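Local structure of acetylene hydratase (2E7Z) at residues P62-G67 with A450-P455. The protein catalyses the non-redox hydration of acetylene to acetaldehyde, using a tungsten-bis(molybdopterin guanine dinucleotide) cofactor and a [4Fe-4S] cluster. Residues are numbered along the deposited sequence; the frame is centred on the assembly and turned at random.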
loop_
_atom_site.group_PDB
_atom_site.type_symbol
_atom_site.label_atom_id
_atom_site.label_comp_id
_atom_site.label_asym_id
_atom_site.label_seq_id
_atom_site.Cartn_x
_atom_site.Cartn_y
_atom_site.Cartn_z
ATOM N N PRO A 62 26.433 -0.267 -9.912
ATOM C CA PRO A 62 25.645 0.358 -10.975
ATOM C C PRO A 62 25.847 -0.332 -12.327
ATOM O O PRO A 62 26.982 -0.680 -12.699
ATOM C CB PRO A 62 26.188 1.780 -11.021
ATOM C CG PRO A 62 26.667 2.049 -9.627
ATOM C CD PRO A 62 27.280 0.728 -9.211
ATOM N N LEU A 63 24.738 -0.526 -13.035
ATOM C CA LEU A 63 24.781 -1.087 -14.392
ATOM C C LEU A 63 24.202 -0.106 -15.385
ATOM O O LEU A 63 23.157 0.480 -15.143
ATOM C CB LEU A 63 24.003 -2.399 -14.470
ATOM C CG LEU A 63 24.450 -3.546 -13.581
ATOM C CD1 LEU A 63 23.404 -4.616 -13.566
ATOM C CD2 LEU A 63 25.788 -4.100 -14.122
ATOM N N LYS A 64 24.880 0.090 -16.499
ATOM C CA LYS A 64 24.392 0.884 -17.600
ATOM C C LYS A 64 23.950 -0.026 -18.734
ATOM O O LYS A 64 24.647 -0.985 -19.106
ATOM C CB LYS A 64 25.515 1.797 -18.096
ATOM C CG LYS A 64 25.148 2.602 -19.312
ATOM C CD LYS A 64 26.230 3.563 -19.733
ATOM C CE LYS A 64 25.782 4.325 -20.956
ATOM N NZ LYS A 64 26.796 5.316 -21.377
ATOM N N ASN A 65 22.794 0.246 -19.298
ATOM C CA ASN A 65 22.378 -0.503 -20.458
ATOM C C ASN A 65 23.129 0.011 -21.670
ATOM O O ASN A 65 23.096 1.208 -21.984
ATOM C CB ASN A 65 20.869 -0.369 -20.656
ATOM C CG ASN A 65 20.365 -1.355 -21.643
ATOM O OD1 ASN A 65 20.670 -1.255 -22.837
ATOM N ND2 ASN A 65 19.642 -2.365 -21.160
ATOM N N VAL A 66 23.847 -0.903 -22.321
ATOM C CA VAL A 66 24.622 -0.561 -23.507
ATOM C C VAL A 66 24.077 -1.261 -24.739
ATOM O O VAL A 66 24.798 -1.474 -25.714
ATOM C CB VAL A 66 26.154 -0.832 -23.283
ATOM C CG1 VAL A 66 26.686 0.164 -22.232
ATOM C CG2 VAL A 66 26.407 -2.286 -22.884
ATOM N N GLY A 67 22.815 -1.659 -24.673
ATOM C CA GLY A 67 22.119 -2.198 -25.842
ATOM C C GLY A 67 21.646 -1.068 -26.740
ATOM O O GLY A 67 21.861 0.125 -26.452
ATOM N N ALA A 450 15.385 -0.558 -17.778
ATOM C CA ALA A 450 16.053 0.665 -17.395
ATOM C C ALA A 450 17.234 1.023 -18.288
ATOM O O ALA A 450 17.787 0.153 -18.958
ATOM C CB ALA A 450 16.473 0.604 -15.945
ATOM N N ASP A 451 17.615 2.307 -18.261
ATOM C CA ASP A 451 18.923 2.743 -18.788
ATOM C C ASP A 451 20.023 2.492 -17.759
ATOM O O ASP A 451 21.178 2.206 -18.111
ATOM C CB ASP A 451 18.883 4.216 -19.156
ATOM C CG ASP A 451 17.930 4.466 -20.292
ATOM O OD1 ASP A 451 18.290 4.200 -21.465
ATOM O OD2 ASP A 451 16.812 4.920 -20.032
ATOM N N TYR A 452 19.676 2.617 -16.482
ATOM C CA TYR A 452 20.613 2.456 -15.364
ATOM C C TYR A 452 19.935 1.725 -14.241
ATOM O O TYR A 452 18.790 2.099 -13.862
ATOM C CB TYR A 452 21.114 3.820 -14.814
ATOM C CG TYR A 452 21.786 4.668 -15.867
ATOM C CD1 TYR A 452 21.037 5.526 -16.674
ATOM C CD2 TYR A 452 23.168 4.566 -16.088
ATOM C CE1 TYR A 452 21.611 6.281 -17.669
ATOM C CE2 TYR A 452 23.782 5.287 -17.107
ATOM C CZ TYR A 452 22.989 6.129 -17.895
ATOM O OH TYR A 452 23.578 6.846 -18.910
ATOM N N VAL A 453 20.628 0.712 -13.711
ATOM C CA VAL A 453 20.149 0.007 -12.537
ATOM C C VAL A 453 21.131 0.328 -11.429
ATOM O O VAL A 453 22.345 0.148 -11.592
ATOM C CB VAL A 453 20.033 -1.493 -12.790
ATOM C CG1 VAL A 453 19.538 -2.236 -11.519
ATOM C CG2 VAL A 453 19.076 -1.756 -13.959
ATOM N N LEU A 454 20.614 0.859 -10.327
ATOM C CA LEU A 454 21.453 1.341 -9.231
ATOM C C LEU A 454 21.237 0.482 -8.018
ATOM O O LEU A 454 20.120 0.194 -7.672
ATOM C CB LEU A 454 21.170 2.806 -8.908
ATOM C CG LEU A 454 21.376 3.749 -10.087
ATOM C CD1 LEU A 454 20.985 5.144 -9.630
ATOM C CD2 LEU A 454 22.823 3.744 -10.532
ATOM N N PRO A 455 22.331 -0.001 -7.398
ATOM C CA PRO A 455 22.182 -0.918 -6.275
ATOM C C PRO A 455 21.795 -0.309 -4.945
ATOM O O PRO A 455 22.505 0.546 -4.402
ATOM C CB PRO A 455 23.582 -1.531 -6.157
ATOM C CG PRO A 455 24.497 -0.426 -6.601
ATOM C CD PRO A 455 23.747 0.245 -7.746
HETATM O O HOH W 1 22.126 3.498 -20.665
#
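With CG anti to the backbone N (chi1 176°) and the rest of its chain extended, Lys64 runs alongside the ring of Tyr452, whose CG lies anti to its own carbonyl carbon (chi1 -58°). The two side chains point the same way, and Lys64 CG meets Tyr452 CE2 at 3.7 Å. Lys64 NZ, by a salt bridge, and Tyr452 OH, by a hydrogen bond, both meet Glu86 OE1 on helix 80-98, which holds the two tips together. The backbones that carry them pair antiparallel. Leu63 and Val453 form a hydrogen-bonded pair (Leu63 N to Val453 O and Val453 N to Leu63 O, 2.9 Å each). This pairing adds strand 63-65, with strand 75-77 antiparallel on its far side, to strand 452-455, which itself runs parallel to 435-440 in the mixed sheet. Leu63 and Val453 share the face away from Tyr452, where Trp75 and Met443 touch both. Asn65 N donates a nearly straight hydrogen bond to Asp451 O (2.8 Å). Asn65 OD1 accepts from Gly67 N (2.9 Å), an Asx turn, while Asn65 ND2 donates to Glu72 O; an alanine in place of Asn65 would probably leave Gly67 N and Glu72 O without these partners and the turn freer to move. Pro62 CB packs on Leu454 CD2 at 3.9 Å, and the Leu454 side chain lies about 4 Å from that of Tyr439, which binds the tungsten cofactor.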